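Local coordinates for holo-[acyl-carrier-protein] synthase (Thermotoga maritima, PDB 5XUM) that belongs to the 4'-phosphopantetheinyl transferase superfamily, as a holo-ACP synthase of the AcpS type that assembles from three copies of one chain, at residues 84-96 / 103-115. Numbering follows the deposited sequence.
Sequences DFGFFNYAHVSLS and ALVVLEKRKGDII
The contact is built on the beta hairpin of strands 90-97 and 100-108: Tyr90, His92 and Ser94 face Glu108, Val106 and Leu104 as antiparallel hydrogen-bonded pairs, with Val106 N and His92 O 2.8 Å apart. On the face carrying Tyr90, His92 and Glu108, Glu108 OE1 takes two donors from opposite sides of its carboxylate plane. His92 NE2 reaches Glu108 OE1 at 2.7 Å, nearly straight and in the plane of the imidazole, while Arg110 NE arrives at 3.0 Å as part of a salt bridge. Arg110, extended from CG to NE, lies across Tyr90, its guanidinium flat over one ring face in a cation-pi stack (Arg110 CZ to ring centroid 3.7 Å, planes 14° apart). Arg110 NH1 makes a longer salt bridge to Asp113 OD2, 3.6 Å away. At the open end of the hairpin, away from its turn, the strands meet in a classic beta bulge, Asn89 and Tyr90 both opposite Glu108. With CG turned between its backbone N and carbonyl carbon (chi1 56°), Asn89 brings its amide alongside the outgoing chain: Asn89 OD1 accepts Arg110 N at 2.9 Å on an in-plane lone pair, and Asn89 ND2 donates to Arg110 O in a more bent bond, tilted from the carbonyl plane. On the face carrying Ala91, Val93 and Leu107 the contacts are apolar. Leu107 lays both methyls over one face of the Phe88 ring, CD1 4.1 Å from the centroid in a CH-pi contact, while CD2 also touches Ala91 CB; helix 38-56 packs on Phe88 too. Strand 2-11 flanks 103-108 within the sheet, and in the trimer Ile2 of the second subunit bonds through N to Glu108 OE2 and through O to Arg110 NH2.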
ATOM      1  N   ASP A  84      21.453   7.778  -0.983  1.00 45.89           N
ATOM      2  CA  ASP A  84      20.653   7.199  -2.058  1.00 47.95           C
ATOM      3  C   ASP A  84      20.299   5.749  -1.737  1.00 49.90           C
ATOM      4  O   ASP A  84      21.185   4.906  -1.574  1.00 52.46           O
ATOM      5  CB  ASP A  84      21.385   7.291  -3.402  1.00 50.10           C
ATOM      6  CG  ASP A  84      21.310   8.680  -4.019  1.00 53.05           C
ATOM      7  OD1 ASP A  84      20.367   9.435  -3.697  1.00 50.80           O
ATOM      8  OD2 ASP A  84      22.190   9.015  -4.842  1.00 61.65           O
ATOM      9  N   PHE A  85      19.001   5.474  -1.634  1.00 47.52           N
ATOM     10  CA  PHE A  85      18.505   4.130  -1.338  1.00 47.87           C
ATOM     11  C   PHE A  85      17.808   3.491  -2.541  1.00 47.34           C
ATOM     12  O   PHE A  85      17.623   2.276  -2.583  1.00 49.50           O
ATOM     13  CB  PHE A  85      17.553   4.154  -0.135  1.00 45.48           C
ATOM     14  CG  PHE A  85      18.191   4.634   1.142  1.00 41.89           C
ATOM     15  CD1 PHE A  85      19.008   3.792   1.889  1.00 42.78           C
ATOM     16  CD2 PHE A  85      17.965   5.927   1.603  1.00 44.27           C
ATOM     17  CE1 PHE A  85      19.591   4.232   3.067  1.00 44.31           C
ATOM     18  CE2 PHE A  85      18.547   6.373   2.780  1.00 44.15           C
ATOM     19  CZ  PHE A  85      19.365   5.525   3.511  1.00 45.60           C
ATOM     20  N   GLY A  86      17.424   4.320  -3.510  1.00 49.53           N
ATOM     21  CA  GLY A  86      16.729   3.860  -4.716  1.00 47.25           C
ATOM     22  C   GLY A  86      16.183   5.024  -5.517  1.00 47.23           C
ATOM     23  O   GLY A  86      16.486   6.185  -5.220  1.00 51.61           O
ATOM     24  N   PHE A  87      15.373   4.728  -6.531  1.00 48.87           N
ATOM     25  CA  PHE A  87      14.792   5.782  -7.366  1.00 51.03           C
ATOM     26  C   PHE A  87      13.304   6.042  -7.104  1.00 44.63           C
ATOM     27  O   PHE A  87      12.640   6.729  -7.886  1.00 46.91           O
ATOM     28  CB  PHE A  87      15.081   5.552  -8.862  1.00 52.73           C
ATOM     29  CG  PHE A  87      14.399   4.345  -9.448  1.00 57.52           C
ATOM     30  CD1 PHE A  87      13.244   4.489 -10.212  1.00 61.07           C
ATOM     31  CD2 PHE A  87      14.921   3.068  -9.258  1.00 61.96           C
ATOM     32  CE1 PHE A  87      12.613   3.381 -10.762  1.00 72.12           C
ATOM     33  CE2 PHE A  87      14.296   1.957  -9.805  1.00 67.41           C
ATOM     34  CZ  PHE A  87      13.141   2.113 -10.558  1.00 73.04           C
ATOM     35  N   PHE A  88      12.784   5.498  -6.004  1.00 36.72           N
ATOM     36  CA  PHE A  88      11.434   5.842  -5.566  1.00 31.79           C
ATOM     37  C   PHE A  88      11.395   7.341  -5.282  1.00 30.26           C
ATOM     38  O   PHE A  88      12.355   7.899  -4.749  1.00 32.65           O
ATOM     39  CB  PHE A  88      11.018   5.029  -4.324  1.00 28.02           C
ATOM     40  CG  PHE A  88      11.926   5.212  -3.135  1.00 28.62           C
ATOM     41  CD1 PHE A  88      13.026   4.381  -2.946  1.00 30.49           C
ATOM     42  CD2 PHE A  88      11.677   6.212  -2.198  1.00 31.44           C
ATOM     43  CE1 PHE A  88      13.868   4.552  -1.856  1.00 30.81           C
ATOM     44  CE2 PHE A  88      12.517   6.391  -1.106  1.00 31.69           C
ATOM     45  CZ  PHE A  88      13.612   5.557  -0.933  1.00 31.45           C
ATOM     46  N   ASN A  89      10.311   8.005  -5.669  1.00 28.88           N
ATOM     47  CA  ASN A  89      10.179   9.430  -5.372  1.00 31.37           C
ATOM     48  C   ASN A  89       9.076   9.740  -4.365  1.00 31.36           C
ATOM     49  O   ASN A  89       8.909  10.885  -3.947  1.00 33.99           O
ATOM     50  CB  ASN A  89      10.061  10.283  -6.648  1.00 31.76           C
ATOM     51  CG  ASN A  89       8.915   9.861  -7.551  1.00 32.63           C
ATOM     52  OD1 ASN A  89       8.310   8.801  -7.377  1.00 31.16           O
ATOM     53  ND2 ASN A  89       8.614  10.702  -8.534  1.00 32.42           N
ATOM     54  N   TYR A  90       8.342   8.705  -3.964  1.00 28.88           N
ATOM     55  CA  TYR A  90       7.322   8.850  -2.937  1.00 31.10           C
ATOM     56  C   TYR A  90       7.482   7.812  -1.837  1.00 30.87           C
ATOM     57  O   TYR A  90       7.667   6.622  -2.105  1.00 27.45           O
ATOM     58  CB  TYR A  90       5.912   8.808  -3.542  1.00 32.50           C
ATOM     59  CG  TYR A  90       5.479  10.139  -4.107  1.00 32.68           C
ATOM     60  CD1 TYR A  90       4.672  11.001  -3.366  1.00 31.90           C
ATOM     61  CD2 TYR A  90       5.895  10.550  -5.372  1.00 35.17           C
ATOM     62  CE1 TYR A  90       4.283  12.228  -3.872  1.00 35.82           C
ATOM     63  CE2 TYR A  90       5.511  11.775  -5.888  1.00 35.46           C
ATOM     64  CZ  TYR A  90       4.711  12.610  -5.136  1.00 37.69           C
ATOM     65  OH  TYR A  90       4.332  13.827  -5.650  1.00 44.39           O
ATOM     66  N   ALA A  91       7.442   8.288  -0.598  1.00 30.35           N
ATOM     67  CA  ALA A  91       7.395   7.421   0.566  1.00 30.33           C
ATOM     68  C   ALA A  91       6.136   7.763   1.342  1.00 29.25           C
ATOM     69  O   ALA A  91       6.016   8.848   1.911  1.00 32.53           O
ATOM     70  CB  ALA A  91       8.631   7.607   1.432  1.00 30.39           C
ATOM     71  N   HIS A  92       5.183   6.841   1.322  1.00 27.62           N
ATOM     72  CA  HIS A  92       3.947   7.001   2.061  1.00 27.54           C
ATOM     73  C   HIS A  92       4.100   6.272   3.359  1.00 28.22           C
ATOM     74  O   HIS A  92       4.268   5.046   3.386  1.00 26.48           O
ATOM     75  CB  HIS A  92       2.775   6.473   1.243  1.00 25.38           C
ATOM     76  CG  HIS A  92       2.637   7.135  -0.109  1.00 28.60           C
ATOM     77  ND1 HIS A  92       2.105   8.365  -0.263  1.00 29.88           N
ATOM     78  CD2 HIS A  92       2.996   6.698  -1.385  1.00 28.09           C
ATOM     79  CE1 HIS A  92       2.115   8.695  -1.569  1.00 30.48           C
ATOM     80  NE2 HIS A  92       2.661   7.674  -2.254  1.00 29.46           N
ATOM     81  N   VAL A  93       4.079   7.029   4.451  1.00 26.91           N
ATOM     82  CA  VAL A  93       4.388   6.477   5.764  1.00 28.42           C
ATOM     83  C   VAL A  93       3.273   6.749   6.777  1.00 27.48           C
ATOM     84  O   VAL A  93       2.550   7.743   6.679  1.00 26.52           O
ATOM     85  CB  VAL A  93       5.770   6.954   6.305  1.00 29.11           C
ATOM     86  CG1 VAL A  93       6.872   6.715   5.278  1.00 27.16           C
ATOM     87  CG2 VAL A  93       5.738   8.418   6.710  1.00 29.51           C
ATOM     88  N   SER A  94       3.127   5.836   7.731  1.00 26.35           N
ATOM     89  CA  SER A  94       2.184   6.012   8.828  1.00 26.03           C
ATOM     90  C   SER A  94       2.707   5.320  10.078  1.00 26.74           C
ATOM     91  O   SER A  94       3.408   4.309   9.993  1.00 24.15           O
ATOM     92  CB  SER A  94       0.800   5.473   8.459  1.00 25.49           C
ATOM     93  OG  SER A  94      -0.168   5.868   9.424  1.00 26.13           O
ATOM     94  N   LEU A  95       2.356   5.882  11.231  1.00 27.77           N
ATOM     95  CA  LEU A  95       2.768   5.357  12.523  1.00 28.29           C
ATOM     96  C   LEU A  95       1.617   5.451  13.517  1.00 27.82           C
ATOM     97  O   LEU A  95       0.924   6.468  13.588  1.00 27.66           O
ATOM     98  CB  LEU A  95       3.986   6.124  13.056  1.00 28.31           C
ATOM     99  CG  LEU A  95       4.408   5.881  14.511  1.00 29.26           C
ATOM    100  CD1 LEU A  95       5.088   4.523  14.675  1.00 28.78           C
ATOM    101  CD2 LEU A  95       5.307   7.006  15.004  1.00 28.43           C
ATOM    102  N   SER A  96       1.424   4.379  14.276  1.00 27.78           N
ATOM    103  CA  SER A  96       0.459   4.354  15.365  1.00 30.47           C
ATOM    104  C   SER A  96       1.083   3.636  16.555  1.00 33.77           C
ATOM    105  O   SER A  96       1.920   2.750  16.379  1.00 30.45           O
ATOM    106  CB  SER A  96      -0.810   3.628  14.923  1.00 29.71           C
ATOM    107  OG  SER A  96      -1.821   3.714  15.910  1.00 34.27           O
ATOM    108  N   ALA A 103       4.411   0.605  12.530  1.00 27.21           N
ATOM    109  CA  ALA A 103       4.812   1.530  11.474  1.00 26.51           C
ATOM    110  C   ALA A 103       4.623   0.912  10.096  1.00 26.04           C
ATOM    111  O   ALA A 103       4.861  -0.281   9.901  1.00 26.13           O
ATOM    112  CB  ALA A 103       6.251   1.962  11.663  1.00 25.89           C
ATOM    113  N   LEU A 104       4.196   1.745   9.153  1.00 25.75           N
ATOM    114  CA  LEU A 104       3.943   1.341   7.777  1.00 24.52           C
ATOM    115  C   LEU A 104       4.717   2.250   6.821  1.00 24.05           C
ATOM    116  O   LEU A 104       4.667   3.473   6.947  1.00 25.06           O
ATOM    117  CB  LEU A 104       2.441   1.430   7.482  1.00 23.97           C
ATOM    118  CG  LEU A 104       1.966   1.309   6.028  1.00 24.11           C
ATOM    119  CD1 LEU A 104       2.091  -0.124   5.540  1.00 24.57           C
ATOM    120  CD2 LEU A 104       0.528   1.787   5.901  1.00 24.74           C
ATOM    121  N   VAL A 105       5.439   1.647   5.880  1.00 22.30           N
ATOM    122  CA  VAL A 105       6.133   2.394   4.828  1.00 23.77           C
ATOM    123  C   VAL A 105       5.784   1.777   3.473  1.00 25.03           C
ATOM    124  O   VAL A 105       5.942   0.569   3.272  1.00 24.70           O
ATOM    125  CB  VAL A 105       7.669   2.425   5.036  1.00 24.82           C
ATOM    126  CG1 VAL A 105       8.378   3.073   3.844  1.00 24.37           C
ATOM    127  CG2 VAL A 105       8.032   3.168   6.315  1.00 23.73           C
ATOM    128  N   VAL A 106       5.276   2.608   2.565  1.00 24.80           N
ATOM    129  CA  VAL A 106       5.012   2.188   1.190  1.00 24.00           C
ATOM    130  C   VAL A 106       5.817   3.079   0.246  1.00 25.29           C
ATOM    131  O   VAL A 106       5.630   4.300   0.215  1.00 24.71           O
ATOM    132  CB  VAL A 106       3.507   2.232   0.832  1.00 24.31           C
ATOM    133  CG1 VAL A 106       3.293   1.885  -0.641  1.00 22.86           C
ATOM    134  CG2 VAL A 106       2.703   1.277   1.719  1.00 22.66           C
ATOM    135  N   LEU A 107       6.727   2.464  -0.503  1.00 24.87           N
ATOM    136  CA  LEU A 107       7.569   3.198  -1.442  1.00 26.21           C
ATOM    137  C   LEU A 107       6.981   3.129  -2.849  1.00 26.74           C
ATOM    138  O   LEU A 107       6.594   2.058  -3.324  1.00 25.32           O
ATOM    139  CB  LEU A 107       9.013   2.681  -1.409  1.00 27.15           C
ATOM    140  CG  LEU A 107       9.729   2.699  -0.047  1.00 26.18           C
ATOM    141  CD1 LEU A 107      11.125   2.113  -0.167  1.00 26.61           C
ATOM    142  CD2 LEU A 107       9.793   4.098   0.552  1.00 23.82           C
ATOM    143  N   GLU A 108       6.908   4.284  -3.500  1.00 26.66           N
ATOM    144  CA  GLU A 108       6.249   4.415  -4.798  1.00 27.72           C
ATOM    145  C   GLU A 108       7.136   5.179  -5.778  1.00 28.93           C
ATOM    146  O   GLU A 108       7.812   6.140  -5.402  1.00 25.82           O
ATOM    147  CB  GLU A 108       4.904   5.138  -4.627  1.00 29.16           C
ATOM    148  CG  GLU A 108       4.105   5.353  -5.911  1.00 30.74           C
ATOM    149  CD  GLU A 108       2.872   6.223  -5.715  1.00 31.11           C
ATOM    150  OE1 GLU A 108       2.930   7.212  -4.947  1.00 30.24           O
ATOM    151  OE2 GLU A 108       1.836   5.926  -6.348  1.00 34.69           O
ATOM    152  N   LYS A 109       7.139   4.730  -7.030  1.00 28.58           N
ATOM    153  CA  LYS A 109       7.740   5.494  -8.116  1.00 30.44           C
ATOM    154  C   LYS A 109       6.625   6.033  -9.008  1.00 30.91           C
ATOM    155  O   LYS A 109       5.937   5.272  -9.694  1.00 32.17           O
ATOM    156  CB  LYS A 109       8.745   4.646  -8.912  1.00 31.54           C
ATOM    157  CG  LYS A 109       9.220   5.250 -10.237  1.00 32.56           C
ATOM    158  CD  LYS A 109       9.911   6.594 -10.057  1.00 35.44           C
ATOM    159  CE  LYS A 109      10.281   7.209 -11.398  1.00 41.77           C
ATOM    160  NZ  LYS A 109      10.529   8.670 -11.271  1.00 42.60           N
ATOM    161  N   ARG A 110       6.436   7.348  -8.965  1.00 30.23           N
ATOM    162  CA  ARG A 110       5.490   8.014  -9.849  1.00 34.35           C
ATOM    163  C   ARG A 110       6.231   8.582 -11.045  1.00 36.61           C
ATOM    164  O   ARG A 110       7.363   9.053 -10.916  1.00 33.69           O
ATOM    165  CB  ARG A 110       4.780   9.159  -9.134  1.00 34.08           C
ATOM    166  CG  ARG A 110       3.761   8.747  -8.087  1.00 35.07           C
ATOM    167  CD  ARG A 110       2.937   9.960  -7.696  1.00 37.26           C
ATOM    168  NE  ARG A 110       2.248   9.794  -6.420  1.00 36.89           N
ATOM    169  CZ  ARG A 110       1.639  10.781  -5.769  1.00 36.05           C
ATOM    170  NH1 ARG A 110       1.640  12.011  -6.270  1.00 37.81           N
ATOM    171  NH2 ARG A 110       1.034  10.542  -4.614  1.00 36.29           N
ATOM    172  N   LYS A 111       5.583   8.529 -12.206  1.00 40.89           N
ATOM    173  CA  LYS A 111       6.058   9.226 -13.396  1.00 43.79           C
ATOM    174  C   LYS A 111       6.102  10.719 -13.075  1.00 40.91           C
ATOM    175  O   LYS A 111       5.117  11.282 -12.595  1.00 42.30           O
ATOM    176  CB  LYS A 111       5.122   8.944 -14.580  1.00 49.26           C
ATOM    177  CG  LYS A 111       5.426   9.720 -15.856  1.00 56.96           C
ATOM    178  CD  LYS A 111       4.324   9.515 -16.888  1.00 62.61           C
ATOM    179  CE  LYS A 111       4.439  10.485 -18.056  1.00 64.73           C
ATOM    180  NZ  LYS A 111       5.565  10.155 -18.975  1.00 64.22           N
ATOM    181  N   GLY A 112       7.255  11.340 -13.312  1.00 38.79           N
ATOM    182  CA  GLY A 112       7.434  12.769 -13.067  1.00 41.42           C
ATOM    183  C   GLY A 112       7.501  13.120 -11.594  1.00 43.72           C
ATOM    184  O   GLY A 112       8.097  12.383 -10.800  1.00 43.02           O
ATOM    185  N   ASP A 113       6.883  14.250 -11.239  1.00 43.80           N
ATOM    186  CA  ASP A 113       6.843  14.760  -9.857  1.00 45.72           C
ATOM    187  C   ASP A 113       8.224  15.068  -9.276  1.00 45.75           C
ATOM    188  O   ASP A 113       8.429  15.021  -8.059  1.00 44.44           O
ATOM    189  CB  ASP A 113       6.044  13.824  -8.931  1.00 47.64           C
ATOM    190  CG  ASP A 113       4.610  14.281  -8.730  1.00 50.90           C
ATOM    191  OD1 ASP A 113       4.393  15.482  -8.460  1.00 52.88           O
ATOM    192  OD2 ASP A 113       3.697  13.432  -8.818  1.00 56.35           O
ATOM    193  N   ILE A 114       9.162  15.385 -10.162  1.00 43.46           N
ATOM    194  CA  ILE A 114      10.489  15.842  -9.781  1.00 42.72           C
ATOM    195  C   ILE A 114      10.659  17.244 -10.365  1.00 42.29           C
ATOM    196  O   ILE A 114      10.628  17.421 -11.584  1.00 43.06           O
ATOM    197  CB  ILE A 114      11.583  14.873 -10.284  1.00 41.63           C
ATOM    198  CG1 ILE A 114      11.449  13.515  -9.579  1.00 41.66           C
ATOM    199  CG2 ILE A 114      12.973  15.450 -10.057  1.00 40.11           C
ATOM    200  CD1 ILE A 114      11.890  12.338 -10.418  1.00 45.25           C
ATOM    201  N   ILE A 115      10.806  18.235  -9.489  1.00 43.47           N
ATOM    202  CA  ILE A 115      10.853  19.638  -9.902  1.00 44.52           C
ATOM    203  C   ILE A 115      12.286  20.163  -9.875  1.00 43.45           C
ATOM    204  O   ILE A 115      12.979  20.051  -8.862  1.00 45.89           O
ATOM    205  CB  ILE A 115       9.931  20.536  -9.034  1.00 45.01           C
ATOM    206  CG1 ILE A 115       8.545  19.893  -8.825  1.00 44.37           C
ATOM    207  CG2 ILE A 115       9.821  21.943  -9.623  1.00 45.67           C
ATOM    208  CD1 ILE A 115       7.733  19.651 -10.085  1.00 43.85           C
TER
HETATM  209  O   HOH W   1      12.508   8.888  -9.399  1.00 45.18           O